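Local coordinates for gram-positive cocci surface proteins LPxTG domain-containing protein (Streptococcus pneumoniae, PDB 3NZ3) that probably binds mucin at the pneumococcal surface through this mucin-binding domain of a cell-wall-anchored protein, at residues 20-32 with 94-108. Residues are numbered along the deposited sequence; the frame is centred on the assembly and turned at random.
With SO4 (sulfate ion), chain C.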
ATOM      1  N   LYS A  20       3.167  -8.980  -9.674  1.00 17.54           N
ATOM      2  CA  LYS A  20       3.724  -8.745  -8.350  1.00 17.89           C
ATOM      3  C   LYS A  20       2.822  -7.801  -7.568  1.00 17.72           C
ATOM      4  O   LYS A  20       2.122  -6.977  -8.153  1.00 17.31           O
ATOM      5  CB  LYS A  20       5.155  -8.202  -8.437  1.00 18.00           C
ATOM      6  CG  LYS A  20       5.305  -6.834  -9.044  1.00 19.68           C
ATOM      7  CD  LYS A  20       6.775  -6.420  -8.947  1.00 22.77           C
ATOM      8  CE  LYS A  20       7.010  -5.047  -9.510  1.00 24.04           C
ATOM      9  NZ  LYS A  20       8.447  -4.659  -9.332  1.00 26.17           N
ATOM     10  N   THR A  21       2.839  -7.940  -6.247  1.00 18.08           N
ATOM     11  CA  THR A  21       1.975  -7.156  -5.370  1.00 18.22           C
ATOM     12  C   THR A  21       2.824  -6.202  -4.537  1.00 18.48           C
ATOM     13  O   THR A  21       3.847  -6.593  -3.960  1.00 18.26           O
ATOM     14  CB  THR A  21       1.101  -8.061  -4.476  1.00 18.42           C
ATOM     15  OG1 THR A  21       0.368  -8.973  -5.303  1.00 18.50           O
ATOM     16  CG2 THR A  21       0.111  -7.234  -3.642  1.00 17.99           C
ATOM     17  N   ILE A  22       2.399  -4.942  -4.518  1.00 18.56           N
ATOM     18  CA  ILE A  22       3.023  -3.893  -3.720  1.00 18.73           C
ATOM     19  C   ILE A  22       1.955  -3.369  -2.766  1.00 18.58           C
ATOM     20  O   ILE A  22       0.851  -3.022  -3.195  1.00 18.23           O
ATOM     21  CB  ILE A  22       3.581  -2.755  -4.612  1.00 18.81           C
ATOM     22  CG1 ILE A  22       4.499  -3.340  -5.697  1.00 19.61           C
ATOM     23  CG2 ILE A  22       4.350  -1.736  -3.769  1.00 18.96           C
ATOM     24  CD1 ILE A  22       4.756  -2.421  -6.861  1.00 20.14           C
ATOM     25  N   THR A  23       2.284  -3.326  -1.476  1.00 18.39           N
ATOM     26  CA  THR A  23       1.275  -3.106  -0.441  1.00 18.52           C
ATOM     27  C   THR A  23       1.616  -1.938   0.492  1.00 18.57           C
ATOM     28  O   THR A  23       2.767  -1.773   0.917  1.00 18.32           O
ATOM     29  CB  THR A  23       1.058  -4.398   0.393  1.00 18.96           C
ATOM     30  OG1 THR A  23       0.823  -5.508  -0.483  1.00 17.81           O
ATOM     31  CG2 THR A  23      -0.137  -4.257   1.338  1.00 18.61           C
ATOM     32  N   ARG A  24       0.605  -1.125   0.792  1.00 18.40           N
ATOM     33  CA  ARG A  24       0.709  -0.137   1.851  1.00 18.12           C
ATOM     34  C   ARG A  24      -0.145  -0.551   3.042  1.00 18.10           C
ATOM     35  O   ARG A  24      -1.335  -0.868   2.901  1.00 17.55           O
ATOM     36  CB  ARG A  24       0.299   1.258   1.374  1.00 18.52           C
ATOM     37  CG  ARG A  24       0.397   2.324   2.477  1.00 18.66           C
ATOM     38  CD  ARG A  24       0.268   3.738   1.920  1.00 19.66           C
ATOM     39  NE  ARG A  24      -1.106   4.063   1.540  1.00 21.12           N
ATOM     40  CZ  ARG A  24      -1.487   5.228   1.021  1.00 21.55           C
ATOM     41  NH1 ARG A  24      -0.599   6.199   0.818  1.00 21.46           N
ATOM     42  NH2 ARG A  24      -2.762   5.424   0.711  1.00 21.20           N
ATOM     43  N   ILE A  25       0.472  -0.544   4.216  1.00 17.64           N
ATOM     44  CA  ILE A  25      -0.253  -0.790   5.456  1.00 17.94           C
ATOM     45  C   ILE A  25      -0.296   0.478   6.294  1.00 18.03           C
ATOM     46  O   ILE A  25       0.727   1.154   6.488  1.00 17.79           O
ATOM     47  CB  ILE A  25       0.366  -1.951   6.263  1.00 18.03           C
ATOM     48  CG1 ILE A  25       0.361  -3.236   5.420  1.00 18.42           C
ATOM     49  CG2 ILE A  25      -0.397  -2.166   7.579  1.00 17.85           C
ATOM     50  CD1 ILE A  25       1.185  -4.383   5.996  1.00 20.26           C
ATOM     51  N   ILE A  26      -1.487   0.803   6.790  1.00 17.96           N
ATOM     52  CA  ILE A  26      -1.636   1.915   7.711  1.00 18.28           C
ATOM     53  C   ILE A  26      -1.951   1.352   9.094  1.00 18.74           C
ATOM     54  O   ILE A  26      -2.879   0.549   9.247  1.00 18.71           O
ATOM     55  CB  ILE A  26      -2.733   2.908   7.254  1.00 18.31           C
ATOM     56  CG1 ILE A  26      -2.558   3.239   5.768  1.00 18.38           C
ATOM     57  CG2 ILE A  26      -2.700   4.184   8.118  1.00 18.71           C
ATOM     58  CD1 ILE A  26      -3.741   3.952   5.135  1.00 19.76           C
ATOM     59  N   HIS A  27      -1.148   1.747  10.077  1.00 18.76           N
ATOM     60  CA  HIS A  27      -1.375   1.390  11.478  1.00 19.45           C
ATOM     61  C   HIS A  27      -1.933   2.593  12.218  1.00 19.42           C
ATOM     62  O   HIS A  27      -1.628   3.742  11.873  1.00 19.20           O
ATOM     63  CB  HIS A  27      -0.080   0.971  12.175  1.00 19.52           C
ATOM     64  CG  HIS A  27       0.653  -0.147  11.503  1.00 20.73           C
ATOM     65  ND1 HIS A  27       0.199  -1.448  11.508  1.00 22.27           N
ATOM     66  CD2 HIS A  27       1.831  -0.159  10.833  1.00 21.91           C
ATOM     67  CE1 HIS A  27       1.060  -2.214  10.861  1.00 22.96           C
ATOM     68  NE2 HIS A  27       2.059  -1.457  10.442  1.00 22.60           N
ATOM     69  N   TYR A  28      -2.729   2.319  13.248  1.00 19.46           N
ATOM     70  CA  TYR A  28      -3.340   3.359  14.078  1.00 19.63           C
ATOM     71  C   TYR A  28      -3.016   3.046  15.530  1.00 20.08           C
ATOM     72  O   TYR A  28      -3.487   2.040  16.069  1.00 20.02           O
ATOM     73  CB  TYR A  28      -4.855   3.394  13.868  1.00 19.67           C
ATOM     74  CG  TYR A  28      -5.263   3.669  12.438  1.00 19.94           C
ATOM     75  CD1 TYR A  28      -5.432   2.627  11.527  1.00 20.16           C
ATOM     76  CD2 TYR A  28      -5.464   4.973  11.993  1.00 20.03           C
ATOM     77  CE1 TYR A  28      -5.801   2.878  10.197  1.00 20.02           C
ATOM     78  CE2 TYR A  28      -5.833   5.238  10.675  1.00 20.46           C
ATOM     79  CZ  TYR A  28      -5.995   4.183   9.781  1.00 20.63           C
ATOM     80  OH  TYR A  28      -6.362   4.443   8.479  1.00 20.26           O
ATOM     81  N   VAL A  29      -2.199   3.893  16.158  1.00 19.95           N
ATOM     82  CA  VAL A  29      -1.707   3.608  17.507  1.00 20.01           C
ATOM     83  C   VAL A  29      -1.896   4.763  18.493  1.00 20.13           C
ATOM     84  O   VAL A  29      -2.065   5.923  18.105  1.00 19.72           O
ATOM     85  CB  VAL A  29      -0.209   3.162  17.518  1.00 19.89           C
ATOM     86  CG1 VAL A  29       0.035   1.969  16.579  1.00 19.63           C
ATOM     87  CG2 VAL A  29       0.722   4.321  17.164  1.00 20.72           C
ATOM     88  N   ASP A  30      -1.865   4.424  19.777  1.00 20.62           N
ATOM     89  CA  ASP A  30      -1.774   5.423  20.830  1.00 21.23           C
ATOM     90  C   ASP A  30      -0.372   6.040  20.776  1.00 21.61           C
ATOM     91  O   ASP A  30       0.631   5.320  20.798  1.00 21.80           O
ATOM     92  CB  ASP A  30      -2.035   4.758  22.185  1.00 21.30           C
ATOM     93  CG  ASP A  30      -2.096   5.748  23.332  1.00 21.01           C
ATOM     94  OD1 ASP A  30      -1.101   6.455  23.574  1.00 22.14           O
ATOM     95  OD2 ASP A  30      -3.141   5.800  24.009  1.00 21.77           O
ATOM     96  N   LYS A  31      -0.313   7.370  20.696  1.00 22.46           N
ATOM     97  CA  LYS A  31       0.958   8.113  20.610  1.00 23.13           C
ATOM     98  C   LYS A  31       1.969   7.711  21.686  1.00 23.53           C
ATOM     99  O   LYS A  31       3.169   7.639  21.414  1.00 23.45           O
ATOM    100  CB  LYS A  31       0.710   9.631  20.681  1.00 23.22           C
ATOM    101  CG  LYS A  31       1.947  10.477  20.355  1.00 25.18           C
ATOM    102  CD  LYS A  31       1.722  11.942  20.654  1.00 28.11           C
ATOM    103  CE  LYS A  31       2.988  12.757  20.385  1.00 30.17           C
ATOM    104  NZ  LYS A  31       2.804  14.170  20.811  1.00 31.73           N
ATOM    105  N   VAL A  32       1.478   7.450  22.898  1.00 23.59           N
ATOM    106  CA  VAL A  32       2.340   7.168  24.052  1.00 24.38           C
ATOM    107  C   VAL A  32       2.605   5.670  24.247  1.00 24.41           C
ATOM    108  O   VAL A  32       3.761   5.240  24.339  1.00 24.17           O
ATOM    109  CB  VAL A  32       1.749   7.783  25.359  1.00 24.25           C
ATOM    110  CG1 VAL A  32       2.532   7.325  26.590  1.00 25.59           C
ATOM    111  CG2 VAL A  32       1.729   9.307  25.277  1.00 24.80           C
ATOM    112  N   VAL A  94       1.050   3.851  -7.673  1.00 21.36           N
ATOM    113  CA  VAL A  94       1.870   2.664  -7.486  1.00 20.83           C
ATOM    114  C   VAL A  94       2.368   2.212  -8.864  1.00 20.82           C
ATOM    115  O   VAL A  94       1.577   2.015  -9.794  1.00 20.31           O
ATOM    116  CB  VAL A  94       1.080   1.517  -6.782  1.00 20.63           C
ATOM    117  CG1 VAL A  94       1.965   0.294  -6.550  1.00 20.19           C
ATOM    118  CG2 VAL A  94       0.511   1.986  -5.444  1.00 20.75           C
ATOM    119  N   THR A  95       3.682   2.093  -8.999  1.00 20.81           N
ATOM    120  CA  THR A  95       4.286   1.601 -10.240  1.00 21.04           C
ATOM    121  C   THR A  95       5.161   0.414  -9.883  1.00 20.99           C
ATOM    122  O   THR A  95       5.349   0.120  -8.703  1.00 20.28           O
ATOM    123  CB  THR A  95       5.151   2.675 -10.943  1.00 21.48           C
ATOM    124  OG1 THR A  95       6.351   2.900 -10.188  1.00 21.75           O
ATOM    125  CG2 THR A  95       4.389   3.982 -11.129  1.00 21.70           C
ATOM    126  N   SER A  96       5.713  -0.261 -10.889  1.00 21.31           N
ATOM    127  CA  SER A  96       6.566  -1.422 -10.638  1.00 21.98           C
ATOM    128  C   SER A  96       7.834  -1.081  -9.849  1.00 22.47           C
ATOM    129  O   SER A  96       8.468  -1.967  -9.285  1.00 22.51           O
ATOM    130  CB  SER A  96       6.935  -2.125 -11.945  1.00 21.84           C
ATOM    131  OG  SER A  96       7.626  -1.246 -12.820  1.00 22.53           O
ATOM    132  N   ASP A  97       8.185   0.202  -9.803  1.00 23.56           N
ATOM    133  CA  ASP A  97       9.349   0.660  -9.049  1.00 24.56           C
ATOM    134  C   ASP A  97       9.029   0.987  -7.585  1.00 24.94           C
ATOM    135  O   ASP A  97       9.945   1.154  -6.773  1.00 25.16           O
ATOM    136  CB  ASP A  97       9.993   1.868  -9.740  1.00 25.00           C
ATOM    137  CG  ASP A  97      10.525   1.531 -11.131  1.00 26.38           C
ATOM    138  OD1 ASP A  97      11.196   0.486 -11.290  1.00 26.72           O
ATOM    139  OD2 ASP A  97      10.255   2.315 -12.064  1.00 27.61           O
ATOM    140  N   SER A  98       7.737   1.071  -7.254  1.00 24.88           N
ATOM    141  CA  SER A  98       7.298   1.365  -5.883  1.00 25.21           C
ATOM    142  C   SER A  98       7.703   0.258  -4.905  1.00 25.66           C
ATOM    143  O   SER A  98       7.731  -0.922  -5.264  1.00 25.94           O
ATOM    144  CB  SER A  98       5.779   1.574  -5.828  1.00 24.78           C
ATOM    145  OG  SER A  98       5.358   2.595  -6.717  1.00 24.26           O
ATOM    146  N   SER A  99       8.032   0.652  -3.677  1.00 26.07           N
ATOM    147  CA  SER A  99       8.266  -0.305  -2.593  1.00 26.41           C
ATOM    148  C   SER A  99       7.053  -0.349  -1.660  1.00 26.03           C
ATOM    149  O   SER A  99       6.231   0.570  -1.666  1.00 26.03           O
ATOM    150  CB  SER A  99       9.534   0.053  -1.808  1.00 26.54           C
ATOM    151  OG  SER A  99       9.268   0.970  -0.753  1.00 28.55           O
ATOM    152  N   ASP A 100       6.941  -1.421  -0.877  1.00 25.92           N
ATOM    153  CA  ASP A 100       5.918  -1.521   0.161  1.00 26.01           C
ATOM    154  C   ASP A 100       6.066  -0.351   1.124  1.00 26.09           C
ATOM    155  O   ASP A 100       7.175   0.145   1.338  1.00 26.00           O
ATOM    156  CB  ASP A 100       6.043  -2.831   0.939  1.00 26.03           C
ATOM    157  CG  ASP A 100       5.729  -4.057   0.095  1.00 26.81           C
ATOM    158  OD1 ASP A 100       5.000  -3.948  -0.915  1.00 24.58           O
ATOM    159  OD2 ASP A 100       6.206  -5.150   0.461  1.00 28.68           O
ATOM    160  N   LYS A 101       4.949   0.105   1.680  1.00 25.52           N
ATOM    161  CA  LYS A 101       4.974   1.217   2.623  1.00 25.60           C
ATOM    162  C   LYS A 101       4.182   0.879   3.880  1.00 25.32           C
ATOM    163  O   LYS A 101       3.221   0.102   3.841  1.00 24.91           O
ATOM    164  CB  LYS A 101       4.420   2.503   1.990  1.00 25.50           C
ATOM    165  CG  LYS A 101       5.248   3.091   0.858  1.00 27.08           C
ATOM    166  CD  LYS A 101       6.434   3.908   1.361  1.00 29.14           C
ATOM    167  CE  LYS A 101       7.161   4.592   0.206  1.00 31.31           C
ATOM    168  NZ  LYS A 101       6.279   5.524  -0.584  1.00 32.46           N
ATOM    169  N   GLU A 102       4.618   1.456   4.996  1.00 25.15           N
ATOM    170  CA  GLU A 102       3.893   1.395   6.251  1.00 25.00           C
ATOM    171  C   GLU A 102       3.767   2.815   6.776  1.00 24.88           C
ATOM    172  O   GLU A 102       4.742   3.573   6.788  1.00 25.35           O
ATOM    173  CB  GLU A 102       4.610   0.501   7.260  1.00 25.23           C
ATOM    174  CG  GLU A 102       4.460  -0.987   6.987  1.00 26.47           C
ATOM    175  CD  GLU A 102       5.236  -1.855   7.963  1.00 29.06           C
ATOM    176  OE1 GLU A 102       5.364  -1.471   9.148  0.60 28.82           O
ATOM    177  OE2 GLU A 102       5.716  -2.929   7.540  0.60 28.35           O
ATOM    178  N   ILE A 103       2.553   3.186   7.164  1.00 24.30           N
ATOM    179  CA  ILE A 103       2.284   4.502   7.727  1.00 23.97           C
ATOM    180  C   ILE A 103       1.638   4.296   9.095  1.00 23.56           C
ATOM    181  O   ILE A 103       0.764   3.441   9.253  1.00 22.96           O
ATOM    182  CB  ILE A 103       1.378   5.341   6.788  1.00 24.24           C
ATOM    183  CG1 ILE A 103       2.109   5.620   5.464  1.00 24.81           C
ATOM    184  CG2 ILE A 103       0.946   6.657   7.451  1.00 24.22           C
ATOM    185  CD1 ILE A 103       1.273   6.305   4.410  1.00 27.44           C
ATOM    186  N   THR A 104       2.092   5.059  10.084  1.00 22.93           N
ATOM    187  CA  THR A 104       1.512   5.003  11.421  1.00 22.02           C
ATOM    188  C   THR A 104       0.829   6.323  11.742  1.00 21.87           C
ATOM    189  O   THR A 104       1.454   7.390  11.725  1.00 21.83           O
ATOM    190  CB  THR A 104       2.573   4.654  12.489  1.00 22.46           C
ATOM    191  OG1 THR A 104       3.115   3.354  12.217  1.00 20.53           O
ATOM    192  CG2 THR A 104       1.963   4.657  13.890  1.00 21.48           C
ATOM    193  N   VAL A 105      -0.470   6.243  11.990  1.00 21.49           N
ATOM    194  CA  VAL A 105      -1.258   7.376  12.436  1.00 21.57           C
ATOM    195  C   VAL A 105      -1.312   7.298  13.961  1.00 22.21           C
ATOM    196  O   VAL A 105      -1.617   6.243  14.522  1.00 22.11           O
ATOM    197  CB  VAL A 105      -2.688   7.328  11.830  1.00 21.60           C
ATOM    198  CG1 VAL A 105      -3.554   8.472  12.345  1.00 21.14           C
ATOM    199  CG2 VAL A 105      -2.625   7.348  10.294  1.00 21.05           C
ATOM    200  N   ARG A 106      -1.007   8.412  14.628  1.00 22.74           N
ATOM    201  CA  ARG A 106      -0.908   8.431  16.092  1.00 23.20           C
ATOM    202  C   ARG A 106      -1.983   9.278  16.759  1.00 23.45           C
ATOM    203  O   ARG A 106      -2.201  10.439  16.388  1.00 22.93           O
ATOM    204  CB  ARG A 106       0.487   8.884  16.535  1.00 23.31           C
ATOM    205  CG  ARG A 106       1.555   7.835  16.306  1.00 24.30           C
ATOM    206  CD  ARG A 106       2.951   8.340  16.599  1.00 26.83           C
ATOM    207  NE  ARG A 106       3.931   7.268  16.411  1.00 28.86           N
ATOM    208  CZ  ARG A 106       4.564   7.013  15.265  1.00 29.88           C
ATOM    209  NH1 ARG A 106       4.330   7.749  14.186  1.00 28.93           N
ATOM    210  NH2 ARG A 106       5.435   6.012  15.199  1.00 29.90           N
ATOM    211  N   TYR A 107      -2.648   8.675  17.747  1.00 24.16           N
ATOM    212  CA  TYR A 107      -3.676   9.338  18.543  1.00 24.94           C
ATOM    213  C   TYR A 107      -3.169   9.546  19.961  1.00 25.75           C
ATOM    214  O   TYR A 107      -2.602   8.634  20.583  1.00 25.54           O
ATOM    215  CB  TYR A 107      -4.961   8.503  18.607  1.00 25.09           C
ATOM    216  CG  TYR A 107      -5.676   8.280  17.291  1.00 24.83           C
ATOM    217  CD1 TYR A 107      -5.189   7.369  16.355  1.00 24.29           C
ATOM    218  CD2 TYR A 107      -6.866   8.948  17.002  1.00 24.86           C
ATOM    219  CE1 TYR A 107      -5.857   7.147  15.142  1.00 24.71           C
ATOM    220  CE2 TYR A 107      -7.542   8.733  15.801  1.00 24.66           C
ATOM    221  CZ  TYR A 107      -7.027   7.828  14.877  1.00 25.09           C
ATOM    222  OH  TYR A 107      -7.688   7.606  13.688  1.00 24.85           O
ATOM    223  N   ASP A 108      -3.380  10.747  20.477  1.00 26.44           N
ATOM    224  CA  ASP A 108      -3.012  11.044  21.851  1.00 27.52           C
ATOM    225  C   ASP A 108      -4.298  11.200  22.655  1.00 27.78           C
ATOM    226  O   ASP A 108      -5.247  11.829  22.190  1.00 27.54           O
ATOM    227  CB  ASP A 108      -2.170  12.318  21.899  1.00 27.97           C
ATOM    228  CG  ASP A 108      -1.239  12.368  23.106  1.00 29.10           C
ATOM    229  OD1 ASP A 108      -1.107  11.355  23.830  1.00 30.80           O
ATOM    230  OD2 ASP A 108      -0.633  13.436  23.322  1.00 30.92           O
TER
HETATM  231  S   SO4 C 401       8.707   5.198  -3.439  0.50 38.91           S
HETATM  232  O1  SO4 C 401       8.741   3.741  -3.506  0.50 37.65           O
HETATM  233  O2  SO4 C 401       7.323   5.656  -3.503  0.50 38.57           O
HETATM  234  O3  SO4 C 401       9.310   5.638  -2.183  0.50 38.38           O
HETATM  235  O4  SO4 C 401       9.448   5.773  -4.556  0.50 38.53           O
HETATM  236  O   HOH W   1       3.311  -6.601  -1.088  1.00 26.70           O
HETATM  237  O   HOH W   2       6.537  -5.748  -2.515  1.00 46.19           O
HETATM  238  O   HOH W   3      -2.009   8.773  24.573  1.00 29.18           O
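Thr23 N donates to Asp100 OD1 at 2.8 Å, just ahead of the backbone-to-backbone bonds between residues 20-32 and 94-108. The carboxylate is met from above its plane, 39° out, and water 1 also donates to OD1 while bonding Thr21 O and Thr23 OG1. From there backbone takes over: Lys101 N to Thr23 O, Ile25 N to Lys101 O, and on by alternation to Lys31 N, which reaches Tyr107 O at 2.6 Å. Strand 101-107 thus runs parallel to 20-30 as an edge strand of the mixed sheet in this Ig-like, all-beta domain. At the start, Lys20 extends to put NZ on a lone pair of Ser96 O, 2.7 Å away, in the turn 95-98, where Thr95 N is satisfied by Ser98 OG. A sulfate, probably from the crystallisation liquor, takes Ser99 N and Lys101 NZ. Buried Arg24 lays CD 3.7 Å from Ile103 CD1; its NE bonds Gln43 OE1 and NH1 Glu90 O. Tyr28 CD2 packs 3.6 Å from Val105 CB and meets the Tyr107 ring at its edge; Tyr107 OH bonds Gly76 O. Across the sheet, His27 ND1 hydrogen-bonds Asp40 OD1, while NE2 stands 3.5 Å from Glu102 OE1, which lies in the ring plane. Asp30 OD1 accepts from Val32 N in an Asx turn, from Thr33 N and from water 3, which also donates to Asp108 OD1; Asp30 OD2 bonds Tyr81 OH.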